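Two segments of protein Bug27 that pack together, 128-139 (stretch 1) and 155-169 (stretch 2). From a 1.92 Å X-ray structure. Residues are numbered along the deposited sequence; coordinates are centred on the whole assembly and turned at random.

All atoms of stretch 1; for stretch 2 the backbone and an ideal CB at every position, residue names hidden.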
ATOM      1  N   ASN A 128       5.690 -28.600  -4.975  1.00 41.16           N
ATOM      2  CA  ASN A 128       5.920 -28.473  -6.381  1.00 39.19           C
ATOM      3  C   ASN A 128       4.432 -28.522  -6.809  1.00 38.14           C
ATOM      4  O   ASN A 128       3.576 -29.088  -6.078  1.00 39.09           O
ATOM      5  CB  ASN A 128       6.777 -29.627  -6.917  1.00 38.11           C
ATOM      6  CG  ASN A 128       7.977 -29.947  -6.001  1.00 39.00           C
ATOM      7  OD1 ASN A 128       8.981 -29.263  -6.016  1.00 35.24           O
ATOM      8  ND2 ASN A 128       7.846 -30.999  -5.195  1.00 42.59           N
ATOM      9  N   THR A 129       4.174 -27.949  -7.969  1.00 36.93           N
ATOM     10  CA  THR A 129       2.898 -27.303  -8.485  1.00 34.93           C
ATOM     11  C   THR A 129       3.208 -25.887  -9.037  1.00 32.74           C
ATOM     12  O   THR A 129       4.244 -25.226  -8.642  1.00 31.19           O
ATOM     13  CB  THR A 129       1.557 -27.280  -7.635  1.00 35.50           C
ATOM     14  OG1 THR A 129       1.617 -26.332  -6.538  1.00 36.52           O
ATOM     15  CG2 THR A 129       1.080 -28.684  -7.208  1.00 37.80           C
ATOM     16  N   GLN A 130       2.312 -25.455  -9.952  1.00 28.94           N
ATOM     17  CA  GLN A 130       2.579 -24.360 -10.888  1.00 27.29           C
ATOM     18  C   GLN A 130       1.512 -23.250 -10.957  1.00 25.80           C
ATOM     19  O   GLN A 130       1.339 -22.638 -11.998  1.00 25.99           O
ATOM     20  CB  GLN A 130       2.817 -24.929 -12.298  1.00 27.41           C
ATOM     21  CG  GLN A 130       4.026 -25.915 -12.365  1.00 26.44           C
ATOM     22  CD  GLN A 130       3.646 -27.356 -12.094  1.00 26.46           C
ATOM     23  OE1 GLN A 130       2.630 -27.831 -12.576  1.00 25.97           O
ATOM     24  NE2 GLN A 130       4.468 -28.060 -11.332  1.00 26.78           N
ATOM     25  N   VAL A 131       0.825 -22.972  -9.850  1.00 23.65           N
ATOM     26  CA  VAL A 131      -0.085 -21.818  -9.782  1.00 21.27           C
ATOM     27  C   VAL A 131       0.759 -20.574  -9.458  1.00 21.26           C
ATOM     28  O   VAL A 131       1.294 -20.445  -8.351  1.00 21.13           O
ATOM     29  CB  VAL A 131      -1.184 -22.051  -8.725  1.00 21.36           C
ATOM     30  CG1 VAL A 131      -2.247 -20.909  -8.710  1.00 21.02           C
ATOM     31  CG2 VAL A 131      -1.860 -23.404  -8.962  1.00 19.61           C
ATOM     32  N   THR A 132       0.904 -19.685 -10.444  1.00 19.81           N
ATOM     33  CA  THR A 132       1.705 -18.477 -10.294  1.00 19.59           C
ATOM     34  C   THR A 132       0.730 -17.350 -10.057  1.00 19.30           C
ATOM     35  O   THR A 132      -0.416 -17.418 -10.484  1.00 19.86           O
ATOM     36  CB  THR A 132       2.503 -18.209 -11.582  1.00 19.64           C
ATOM     37  OG1 THR A 132       1.598 -18.277 -12.707  1.00 22.04           O
ATOM     38  CG2 THR A 132       3.582 -19.281 -11.761  1.00 19.73           C
ATOM     39  N   TYR A 133       1.178 -16.324  -9.346  1.00 19.35           N
ATOM     40  CA  TYR A 133       0.404 -15.108  -9.205  1.00 17.81           C
ATOM     41  C   TYR A 133       1.304 -13.935  -9.463  1.00 17.68           C
ATOM     42  O   TYR A 133       2.410 -13.870  -8.919  1.00 18.71           O
ATOM     43  CB  TYR A 133      -0.213 -15.020  -7.807  1.00 17.52           C
ATOM     44  CG  TYR A 133       0.737 -14.811  -6.621  1.00 17.93           C
ATOM     45  CD1 TYR A 133       0.939 -13.536  -6.097  1.00 19.63           C
ATOM     46  CD2 TYR A 133       1.376 -15.874  -6.006  1.00 16.10           C
ATOM     47  CE1 TYR A 133       1.792 -13.314  -5.028  1.00 20.35           C
ATOM     48  CE2 TYR A 133       2.251 -15.668  -4.900  1.00 16.28           C
ATOM     49  CZ  TYR A 133       2.421 -14.383  -4.427  1.00 18.64           C
ATOM     50  OH  TYR A 133       3.202 -14.126  -3.354  1.00 20.40           O
ATOM     51  N   GLY A 134       0.841 -13.005 -10.278  1.00 17.71           N
ATOM     52  CA  GLY A 134       1.567 -11.736 -10.438  1.00 17.28           C
ATOM     53  C   GLY A 134       1.374 -10.832  -9.222  1.00 17.52           C
ATOM     54  O   GLY A 134       0.426 -11.011  -8.458  1.00 18.00           O
ATOM     55  N   SER A 135       2.307  -9.905  -8.991  1.00 17.40           N
ATOM     56  CA  SER A 135       2.084  -8.831  -8.028  1.00 17.65           C
ATOM     57  C   SER A 135       2.620  -7.535  -8.590  1.00 18.05           C
ATOM     58  O   SER A 135       3.247  -7.547  -9.624  1.00 16.99           O
ATOM     59  CB  SER A 135       2.761  -9.123  -6.676  1.00 19.18           C
ATOM     60  OG  SER A 135       4.136  -8.804  -6.753  1.00 19.47           O
ATOM     61  N   CYS A 136       2.410  -6.447  -7.848  1.00 17.63           N
ATOM     62  CA  CYS A 136       2.872  -5.101  -8.166  1.00 19.43           C
ATOM     63  C   CYS A 136       4.395  -4.932  -7.897  1.00 18.15           C
ATOM     64  O   CYS A 136       4.953  -3.884  -8.180  1.00 17.77           O
ATOM     65  CB  CYS A 136       2.013  -4.076  -7.342  1.00 19.21           C
ATOM     66  SG  CYS A 136       0.277  -4.230  -7.901  1.00 29.28           S
ATOM     67  N   GLY A 137       5.066  -5.979  -7.399  1.00 18.17           N
ATOM     68  CA  GLY A 137       6.506  -5.924  -7.235  1.00 16.96           C
ATOM     69  C   GLY A 137       7.026  -6.765  -6.085  1.00 17.38           C
ATOM     70  O   GLY A 137       6.325  -7.063  -5.120  1.00 17.24           O
ATOM     71  N   ASN A 138       8.271  -7.162  -6.216  1.00 16.89           N
ATOM     72  CA  ASN A 138       8.965  -7.891  -5.170  1.00 17.53           C
ATOM     73  C   ASN A 138       9.016  -7.044  -3.886  1.00 17.42           C
ATOM     74  O   ASN A 138       9.485  -5.878  -3.902  1.00 16.71           O
ATOM     75  CB  ASN A 138      10.348  -8.200  -5.693  1.00 18.72           C
ATOM     76  CG  ASN A 138      10.972  -9.361  -5.002  1.00 21.53           C
ATOM     77  OD1 ASN A 138      10.289 -10.297  -4.610  1.00 24.88           O
ATOM     78  ND2 ASN A 138      12.272  -9.302  -4.829  1.00 20.45           N
ATOM     79  N   GLY A 139       8.484  -7.609  -2.791  1.00 16.62           N
ATOM     80  CA  GLY A 139       8.489  -6.933  -1.490  1.00 17.30           C
ATOM     81  C   GLY A 139       7.322  -5.946  -1.314  1.00 17.32           C
ATOM     82  O   GLY A 139       7.223  -5.242  -0.299  1.00 17.97           O
ATOM     83  N   UNK A 155      -0.647 -23.036   1.202  1.00 28.18           N
ATOM     84  CA  UNK A 155      -0.668 -23.268  -0.223  1.00 26.24           C
ATOM     85  C   UNK A 155       0.719 -22.966  -0.812  1.00 25.21           C
ATOM     86  O   UNK A 155       1.631 -22.482  -0.093  1.00 23.18           O
ATOM     87  CB  UNK A 155      -1.748 -22.414  -0.890  1.00 26.24           C
ATOM     88  N   UNK A 156       0.860 -23.254  -2.109  1.00 23.22           N
ATOM     89  CA  UNK A 156       2.163 -23.150  -2.764  1.00 23.67           C
ATOM     90  C   UNK A 156       2.150 -22.342  -4.073  1.00 22.96           C
ATOM     91  O   UNK A 156       2.742 -22.746  -5.077  1.00 22.77           O
ATOM     92  CB  UNK A 156       2.692 -24.557  -3.049  1.00 23.67           C
ATOM     93  N   UNK A 157       1.461 -21.200  -4.053  1.00 22.07           N
ATOM     94  CA  UNK A 157       1.426 -20.317  -5.215  1.00 21.59           C
ATOM     95  C   UNK A 157       2.813 -19.723  -5.397  1.00 20.56           C
ATOM     96  O   UNK A 157       3.479 -19.416  -4.405  1.00 19.61           O
ATOM     97  CB  UNK A 157       0.372 -19.219  -5.055  1.00 21.59           C
ATOM     98  N   UNK A 158       3.203 -19.531  -6.657  1.00 19.56           N
ATOM     99  CA  UNK A 158       4.526 -19.032  -7.002  1.00 19.32           C
ATOM    100  C   UNK A 158       4.442 -17.571  -7.448  1.00 18.60           C
ATOM    101  O   UNK A 158       3.745 -17.249  -8.408  1.00 17.23           O
ATOM    102  CB  UNK A 158       5.154 -19.893  -8.100  1.00 19.32           C
ATOM    103  N   UNK A 159       5.181 -16.708  -6.758  1.00 17.17           N
ATOM    104  CA  UNK A 159       5.108 -15.262  -7.015  1.00 17.75           C
ATOM    105  C   UNK A 159       5.882 -14.888  -8.266  1.00 17.12           C
ATOM    106  O   UNK A 159       7.060 -15.282  -8.454  1.00 18.11           O
ATOM    107  CB  UNK A 159       5.645 -14.475  -5.818  1.00 17.75           C
ATOM    108  N   UNK A 160       5.223 -14.127  -9.130  1.00 17.52           N
ATOM    109  CA  UNK A 160       5.896 -13.587 -10.292  1.00 17.58           C
ATOM    110  C   UNK A 160       5.751 -12.053 -10.195  1.00 17.52           C
ATOM    111  O   UNK A 160       4.624 -11.514 -10.250  1.00 18.06           O
ATOM    112  CB  UNK A 160       5.314 -14.144 -11.593  1.00 17.58           C
ATOM    113  N   UNK A 161       6.872 -11.339  -9.972  1.00 17.36           N
ATOM    114  CA  UNK A 161       6.737  -9.915  -9.752  1.00 16.92           C
ATOM    115  C   UNK A 161       6.626  -9.144 -11.061  1.00 17.33           C
ATOM    116  O   UNK A 161       7.245  -9.528 -12.058  1.00 15.81           O
ATOM    117  CB  UNK A 161       7.924  -9.397  -8.938  1.00 16.92           C
ATOM    118  N   UNK A 162       5.878  -8.041 -11.010  1.00 16.75           N
ATOM    119  CA  UNK A 162       5.832  -7.073 -12.099  1.00 16.50           C
ATOM    120  C   UNK A 162       6.321  -5.708 -11.629  1.00 16.96           C
ATOM    121  O   UNK A 162       6.317  -5.402 -10.444  1.00 16.48           O
ATOM    122  CB  UNK A 162       4.412  -6.964 -12.658  1.00 16.50           C
ATOM    123  N   UNK A 163       6.667  -4.861 -12.578  1.00 18.24           N
ATOM    124  CA  UNK A 163       7.114  -3.522 -12.258  1.00 19.70           C
ATOM    125  C   UNK A 163       5.868  -2.616 -12.096  1.00 19.96           C
ATOM    126  O   UNK A 163       5.531  -1.829 -12.972  1.00 20.50           O
ATOM    127  CB  UNK A 163       8.057  -2.992 -13.340  1.00 19.70           C
ATOM    128  N   UNK A 164       5.166  -2.786 -10.978  1.00 20.51           N
ATOM    129  CA  UNK A 164       3.967  -2.031 -10.686  1.00 19.01           C
ATOM    130  C   UNK A 164       2.693  -2.759 -11.089  1.00 19.32           C
ATOM    131  O   UNK A 164       2.720  -3.816 -11.745  1.00 18.24           O
ATOM    132  CB  UNK A 164       4.030  -0.674 -11.390  1.00 19.01           C
ATOM    133  N   UNK A 165       1.567  -2.166 -10.728  1.00 19.39           N
ATOM    134  CA  UNK A 165       0.283  -2.797 -10.949  1.00 20.94           C
ATOM    135  C   UNK A 165      -0.140  -2.778 -12.414  1.00 19.90           C
ATOM    136  O   UNK A 165      -0.865  -3.672 -12.853  1.00 19.37           O
ATOM    137  CB  UNK A 165      -0.783  -2.109 -10.094  1.00 20.94           C
ATOM    138  N   UNK A 166       0.300  -1.755 -13.144  1.00 18.93           N
ATOM    139  CA  UNK A 166      -0.038  -1.620 -14.566  1.00 18.84           C
ATOM    140  C   UNK A 166       0.415  -2.806 -15.399  1.00 17.80           C
ATOM    141  O   UNK A 166      -0.400  -3.449 -16.084  1.00 18.43           O
ATOM    142  CB  UNK A 166       0.584  -0.341 -15.131  1.00 18.84           C
ATOM    143  N   UNK A 167       1.728  -3.117 -15.369  1.00 17.10           N
ATOM    144  CA  UNK A 167       2.164  -4.343 -16.046  1.00 16.83           C
ATOM    145  C   UNK A 167       1.559  -5.674 -15.543  1.00 17.06           C
ATOM    146  O   UNK A 167       1.276  -6.557 -16.371  1.00 17.29           O
ATOM    147  CB  UNK A 167       3.687  -4.434 -15.927  1.00 16.83           C
ATOM    148  N   UNK A 168       1.319  -5.813 -14.236  1.00 16.75           N
ATOM    149  CA  UNK A 168       0.668  -7.035 -13.720  1.00 16.90           C
ATOM    150  C   UNK A 168      -0.713  -7.176 -14.333  1.00 17.51           C
ATOM    151  O   UNK A 168      -1.049  -8.220 -14.863  1.00 16.49           O
ATOM    152  CB  UNK A 168       0.568  -7.006 -12.194  1.00 16.90           C
ATOM    153  N   UNK A 169      -1.497  -6.104 -14.277  1.00 17.60           N
ATOM    154  CA  UNK A 169      -2.813  -6.114 -14.878  1.00 17.54           C
ATOM    155  C   UNK A 169      -2.824  -6.429 -16.374  1.00 18.65           C
ATOM    156  O   UNK A 169      -3.689  -7.182 -16.828  1.00 18.78           O
ATOM    157  CB  UNK A 169      -3.477  -4.756 -14.643  1.00 17.54           C
TER

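Position 155 has nothing of stretch 1 within 5.5 Å of its ideal CB, so this contact sets no rule; it is Thr 155. Position 156 points toward stretch 1, its ideal CB 4.1 Å from Thr 129 OG1. Several polar or medium side chains would fit; it is His 156, and its backbone does the joining: one water donates to both His 156 O (2.6 Å) and Thr 129 OG1 (2.5 Å).

At 157 the ideal CB lies 3.6 Å from Tyr 133 CD2, beside an aromatic ring and near Val 131, which favours a flexible apolar chain. Met 157 supplies it, its CG reaching 4.3 Å from Val 131 CG1.

From 158 the backbone runs as a parallel strand beside 132-135. The nitrogen of 158 donates to Val 131 O (2.7 Å) and its oxygen accepts from Tyr 133 N (2.9 Å). The CB shares a face with Thr 132, so a beta-branched residue suits; Val 158 lays its CB 4.0 Å from Thr 132 CG2.

Position 159 turns to the other face, with Tyr 133 and Ser 135. Its CA lies over the Tyr 133 ring, 3.9 Å from the centroid, and polar or aromatic chains could profit from the nearby hydroxyls. It is His 159, whose ring meets that of Tyr 133 obliquely, centroids 5.2 Å apart.

At 160 the nitrogen donates to Tyr 133 O (2.8 Å) and the oxygen accepts from Ser 135 N (3.1 Å). Gly 134 offers no side chain alongside, so a beta-branched residue can lean back to Thr 132; Val 160 CG2 comes 3.8 Å from Thr 132 CB.

Position 161 pairs with Ser 135, yet its nitrogen makes no bond to stretch 1, so proline is allowed. Pro 161 sets CB 3.7 Å from Asn 138 N.

At 162 the nitrogen donates to Ser 135 O (3.0 Å), excluding proline, and the space beside bare Gly 134 admits a flat ring. Tyr 162 brings its ring edge there, CE2 3.7 Å from Gly 134 CA.

Position 163 points away and could be many things; it is Lys 163. At 164, phi/psi of 95/174 would jam a CB against the preceding carbonyl: Gly 164, the helix N-cap, bonded weakly from N to Cys 136 O (3.0 Å).

At 165 the ideal CB is 3.2 Å from Cys 136 SG, an invitation to a disulfide. Cys 165 accepts, SG to Cys 136 SG 2.1 Å.

Positions 166 and 167 have no atom of stretch 1 within 5.5 Å of their ideal CBs, so choice is free here; they are Gly 166 and Pro 167. Position 168 points toward Ser 135 O, 3.8 Å from its ideal CB, favouring something small: Ala 168. Position 169 is out of reach: Leu 169.

Stretch 2, residues 155-169: THMVHVPYKGCGPAL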
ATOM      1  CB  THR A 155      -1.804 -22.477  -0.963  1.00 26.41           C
ATOM      2  OG1 THR A 155      -1.715 -21.065  -0.689  1.00 27.22           O
ATOM      3  CG2 THR A 155      -3.205 -22.992  -0.539  1.00 28.05           C
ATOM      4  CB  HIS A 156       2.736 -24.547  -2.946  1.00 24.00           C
ATOM      5  CG  HIS A 156       2.915 -25.265  -1.648  1.00 26.11           C
ATOM      6  ND1 HIS A 156       1.985 -26.155  -1.165  1.00 28.43           N
ATOM      7  CD2 HIS A 156       3.868 -25.158  -0.692  1.00 28.13           C
ATOM      8  CE1 HIS A 156       2.369 -26.590   0.024  1.00 28.52           C
ATOM      9  NE2 HIS A 156       3.509 -26.000   0.331  1.00 30.52           N
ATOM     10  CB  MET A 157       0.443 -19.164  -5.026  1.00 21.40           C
ATOM     11  CG  MET A 157      -0.996 -19.603  -4.788  1.00 22.99           C
ATOM     12  SD  MET A 157      -2.023 -18.136  -4.565  1.00 24.72           S
ATOM     13  CE  MET A 157      -1.227 -17.301  -3.200  1.00 25.51           C
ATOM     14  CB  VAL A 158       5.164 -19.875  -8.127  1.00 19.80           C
ATOM     15  CG1 VAL A 158       6.494 -19.191  -8.654  1.00 20.06           C
ATOM     16  CG2 VAL A 158       5.412 -21.298  -7.630  1.00 20.61           C
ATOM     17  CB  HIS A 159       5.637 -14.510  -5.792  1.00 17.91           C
ATOM     18  CG  HIS A 159       5.897 -13.054  -6.013  1.00 18.27           C
ATOM     19  ND1 HIS A 159       4.934 -12.166  -6.449  1.00 20.85           N
ATOM     20  CD2 HIS A 159       7.019 -12.322  -5.819  1.00 16.50           C
ATOM     21  CE1 HIS A 159       5.454 -10.946  -6.510  1.00 15.89           C
ATOM     22  NE2 HIS A 159       6.716 -11.021  -6.134  1.00 19.70           N
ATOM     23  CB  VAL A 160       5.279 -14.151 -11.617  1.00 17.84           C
ATOM     24  CG1 VAL A 160       5.914 -13.447 -12.843  1.00 16.46           C
ATOM     25  CG2 VAL A 160       5.394 -15.737 -11.718  1.00 16.36           C
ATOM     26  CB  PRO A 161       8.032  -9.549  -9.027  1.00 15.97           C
ATOM     27  CG  PRO A 161       9.057 -10.534  -9.630  1.00 17.39           C
ATOM     28  CD  PRO A 161       8.275 -11.799  -9.829  1.00 16.40           C
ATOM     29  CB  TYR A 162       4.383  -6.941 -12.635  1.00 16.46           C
ATOM     30  CG  TYR A 162       3.982  -8.182 -13.434  1.00 16.56           C
ATOM     31  CD1 TYR A 162       4.050  -8.189 -14.804  1.00 15.78           C
ATOM     32  CD2 TYR A 162       3.578  -9.355 -12.784  1.00 17.63           C
ATOM     33  CE1 TYR A 162       3.690  -9.328 -15.544  1.00 16.72           C
ATOM     34  CE2 TYR A 162       3.232 -10.515 -13.516  1.00 19.09           C
ATOM     35  CZ  TYR A 162       3.309 -10.480 -14.884  1.00 16.72           C
ATOM     36  OH  TYR A 162       3.014 -11.598 -15.614  1.00 18.90           O
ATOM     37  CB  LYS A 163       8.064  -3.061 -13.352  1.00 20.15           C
ATOM     38  CG  LYS A 163       8.931  -1.923 -12.955  1.00 25.50           C
ATOM     39  CD  LYS A 163       9.936  -1.609 -14.097  1.00 29.49           C
ATOM     40  CE  LYS A 163      10.299  -0.140 -14.126  1.00 35.79           C
ATOM     41  NZ  LYS A 163      10.622   0.470 -12.804  1.00 36.83           N
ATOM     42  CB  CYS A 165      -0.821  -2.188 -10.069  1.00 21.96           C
ATOM     43  SG  CYS A 165      -0.599  -2.360  -8.255  1.00 27.01           S
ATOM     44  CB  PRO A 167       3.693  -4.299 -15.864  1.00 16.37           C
ATOM     45  CG  PRO A 167       3.969  -2.782 -15.798  1.00 16.90           C
ATOM     46  CD  PRO A 167       2.888  -2.388 -14.816  1.00 15.51           C
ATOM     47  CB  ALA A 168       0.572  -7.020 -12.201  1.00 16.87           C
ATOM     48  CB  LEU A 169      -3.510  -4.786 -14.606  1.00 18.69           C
ATOM     49  CG  LEU A 169      -4.094  -4.626 -13.189  1.00 18.01           C
ATOM     50  CD1 LEU A 169      -4.402  -3.120 -12.945  1.00 20.31           C
ATOM     51  CD2 LEU A 169      -5.313  -5.497 -13.035  1.00 20.30           C
TER
HETATM   52  O   HOH W   1       1.442 -23.841  -7.048  1.00 23.81           O
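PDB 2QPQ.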